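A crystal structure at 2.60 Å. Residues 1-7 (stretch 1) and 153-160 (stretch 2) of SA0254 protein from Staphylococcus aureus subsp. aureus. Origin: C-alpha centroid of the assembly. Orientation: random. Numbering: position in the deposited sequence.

Stretch 1 1-7: NRINVFK
Stretch 2 (153-160) HAQFYIPS

The two stretches, from opposite ends of one chain, meet as a short parallel β pairing. Ile-3 lies beside Phe-156 (CA to CA 4.7 Å) and Asn-4 beside Tyr-157 (CA to CA 5.0 Å); Arg-2 is nearest Gln-155, their CA atoms 5.3 Å apart. Backbones here are extended, with phi/psi of -97/122 at Ile-3, -91/130 at Asn-4, -109/165 at Phe-156 and -147/136 at Tyr-157. Val-5 (-102/-11) and Phe-6 (-59/-9) then leave the extended conformation, so the pairing is brief, and from residues 2 to 6 and 154 to 159 the overall directions differ by 48°.

Two backbone hydrogen bonds set the register. Ile-3 N donates to Gln-155 O at 2.8 Å and 174°, almost linear; Tyr-157 N donates to Ile-3 O at 3.0 Å and 133°. Ile-3 thus reaches residues before and after Phe-156, the hallmark of a parallel bridge. Two CA-H...O contacts reinforce the ladder: Arg-2 CA to Gln-155 O and Phe-156 CA to Ile-3 O, both 3.4 Å.

One side chain joins the polar network. Arg-2, with chi1 t (-151°), chi2 104°, chi3 -149° and chi4 -175°, starts sideways, but its end approaches the other strand, where NE donates to Phe-156 O at 3.2 Å and 141°. Its long aliphatic part suits this partly exposed position: CG lies 3.9 Å from Tyr-157 CB, while Gln-155 CB sits over one guanidinium face, 3.7 Å from Arg-2 NE.

Ile-3 and Phe-156 share one face of the sheet, where buried, apolar side chains pack. Ile-3 (chi1 m, chi2 t) places CD1 4.0 Å from Ala-154 CB and CG2 4.1 Å from Phe-156 CD2. Val-5 (chi1 t) brings its CG2 to 4.1 Å from Phe-156 CD2; with chi1 m and chi2 87°, the Phe-156 ring meets both branched residues. Ala-154 offers a compact methyl to Ile-3.

Asn-4 and Tyr-157 occupy the other face, partly exposed, which suits their polar groups. Both have chi1 t (-158° and 174°), with chi2 155° for Asn-4 and 65° for Tyr-157. Asn-4 OD1 lies at the edge of the tyrosine ring, 3.9 Å from Tyr-157 CD2. The tyrosine hydroxyl bonds elsewhere in the structure. Farther along, Phe-6 CB points toward the second stretch and packs 3.5 Å from Pro-159 CD, the proline ring being C-gamma endo; the phenylalanine ring is not modelled. Together the stretches bury 555 Å², counting both sides.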

# COMPACT_ATOMS: atom_id res chain seq x y z
N ASN B 1 -5.07 -14.46 4.68
CA ASN B 1 -5.93 -13.59 5.53
C ASN B 1 -5.62 -12.09 5.31
O ASN B 1 -6.55 -11.27 5.28
CB ASN B 1 -5.84 -14.04 7.01
CG ASN B 1 -6.87 -13.35 7.93
OD1 ASN B 1 -7.40 -12.29 7.59
ND2 ASN B 1 -7.13 -13.95 9.09
N ARG B 2 -4.34 -11.74 5.12
CA ARG B 2 -3.92 -10.33 4.98
C ARG B 2 -2.42 -10.24 4.70
O ARG B 2 -1.63 -10.82 5.42
CB ARG B 2 -4.23 -9.57 6.28
CG ARG B 2 -4.51 -8.08 6.10
CD ARG B 2 -6.02 -7.69 6.21
NE ARG B 2 -6.30 -6.53 5.35
CZ ARG B 2 -7.46 -5.88 5.27
NH1 ARG B 2 -8.49 -6.24 6.01
NH2 ARG B 2 -7.57 -4.85 4.43
N ILE B 3 -2.04 -9.47 3.68
CA ILE B 3 -0.67 -9.44 3.16
C ILE B 3 0.16 -8.29 3.72
O ILE B 3 -0.21 -7.14 3.57
CB ILE B 3 -0.69 -9.26 1.62
CG1 ILE B 3 -1.38 -10.45 0.95
CG2 ILE B 3 0.72 -9.04 1.04
CD1 ILE B 3 -1.99 -10.12 -0.40
N ASN B 4 1.28 -8.61 4.36
CA ASN B 4 2.13 -7.60 4.97
C ASN B 4 3.21 -7.11 4.02
O ASN B 4 3.92 -7.91 3.40
CB ASN B 4 2.77 -8.15 6.25
CG ASN B 4 3.22 -7.04 7.19
OD1 ASN B 4 3.32 -7.25 8.40
ND2 ASN B 4 3.48 -5.87 6.64
N VAL B 5 3.34 -5.79 3.90
CA VAL B 5 4.25 -5.19 2.94
C VAL B 5 5.53 -4.70 3.61
O VAL B 5 6.50 -4.34 2.95
CB VAL B 5 3.59 -4.01 2.20
CG1 VAL B 5 4.26 -3.78 0.86
CG2 VAL B 5 2.10 -4.26 2.02
N PHE B 6 5.52 -4.70 4.94
CA PHE B 6 6.32 -3.74 5.71
C PHE B 6 7.80 -3.88 5.39
O PHE B 6 8.61 -3.05 5.80
CB PHE B 6 6.07 -3.93 7.20
N LYS B 7 8.15 -4.92 4.64
CA LYS B 7 8.49 -6.21 5.23
C LYS B 7 9.30 -7.06 4.27
O LYS B 7 8.77 -8.00 3.67
CB LYS B 7 7.22 -6.95 5.66
CG LYS B 7 7.47 -8.37 6.16
CD LYS B 7 6.30 -8.88 6.98
CE LYS B 7 6.50 -10.34 7.36
NZ LYS B 7 5.41 -10.83 8.25
N HIS B 153 -8.90 -10.61 -3.94
CA HIS B 153 -8.20 -11.60 -3.18
C HIS B 153 -7.04 -11.00 -2.40
O HIS B 153 -6.54 -11.64 -1.48
CB HIS B 153 -7.66 -12.71 -4.08
CG HIS B 153 -8.72 -13.57 -4.71
ND1 HIS B 153 -8.45 -14.47 -5.72
CD2 HIS B 153 -10.05 -13.63 -4.50
CE1 HIS B 153 -9.57 -15.06 -6.09
NE2 HIS B 153 -10.56 -14.56 -5.37
N ALA B 154 -6.60 -9.78 -2.74
CA ALA B 154 -5.44 -9.14 -2.10
C ALA B 154 -5.89 -8.04 -1.15
O ALA B 154 -6.57 -7.10 -1.56
CB ALA B 154 -4.48 -8.57 -3.14
N GLN B 155 -5.52 -8.17 0.12
CA GLN B 155 -5.94 -7.26 1.19
C GLN B 155 -4.72 -6.99 2.07
O GLN B 155 -4.12 -7.92 2.57
CB GLN B 155 -7.08 -7.88 1.99
CG GLN B 155 -8.31 -8.40 1.16
CD GLN B 155 -9.41 -7.34 0.92
OE1 GLN B 155 -9.95 -6.73 1.85
NE2 GLN B 155 -9.75 -7.12 -0.36
N PHE B 156 -4.32 -5.74 2.23
CA PHE B 156 -2.97 -5.41 2.70
C PHE B 156 -2.94 -4.87 4.12
O PHE B 156 -3.98 -4.49 4.67
CB PHE B 156 -2.33 -4.42 1.72
CG PHE B 156 -2.23 -4.93 0.31
CD1 PHE B 156 -3.28 -4.78 -0.58
CD2 PHE B 156 -1.09 -5.58 -0.12
CE1 PHE B 156 -3.21 -5.26 -1.87
CE2 PHE B 156 -0.99 -6.06 -1.42
CZ PHE B 156 -2.06 -5.90 -2.30
N TYR B 157 -1.74 -4.85 4.71
CA TYR B 157 -1.54 -4.40 6.09
C TYR B 157 -0.19 -3.73 6.25
O TYR B 157 0.79 -4.22 5.73
CB TYR B 157 -1.65 -5.58 7.07
CG TYR B 157 -1.30 -5.19 8.49
CD1 TYR B 157 -2.10 -4.28 9.20
CD2 TYR B 157 -0.16 -5.70 9.12
CE1 TYR B 157 -1.77 -3.89 10.52
CE2 TYR B 157 0.19 -5.32 10.44
CZ TYR B 157 -0.63 -4.41 11.13
OH TYR B 157 -0.30 -4.03 12.42
N ILE B 158 -0.14 -2.60 6.94
CA ILE B 158 1.15 -2.04 7.36
C ILE B 158 1.13 -1.77 8.86
O ILE B 158 0.21 -1.13 9.37
CB ILE B 158 1.50 -0.73 6.67
CG1 ILE B 158 1.52 -0.92 5.16
CG2 ILE B 158 2.86 -0.24 7.16
CD1 ILE B 158 2.08 0.29 4.41
N PRO B 159 2.15 -2.27 9.58
CA PRO B 159 2.30 -1.96 10.98
C PRO B 159 3.22 -0.76 11.09
O PRO B 159 4.43 -0.92 11.14
CB PRO B 159 2.93 -3.22 11.53
CG PRO B 159 3.77 -3.75 10.39
CD PRO B 159 3.24 -3.15 9.12
N SER B 160 2.64 0.44 11.10
CA SER B 160 3.38 1.70 11.03
C SER B 160 3.81 2.23 12.43
O SER B 160 3.16 1.94 13.44
CB SER B 160 2.53 2.74 10.27
OG SER B 160 3.14 4.00 10.18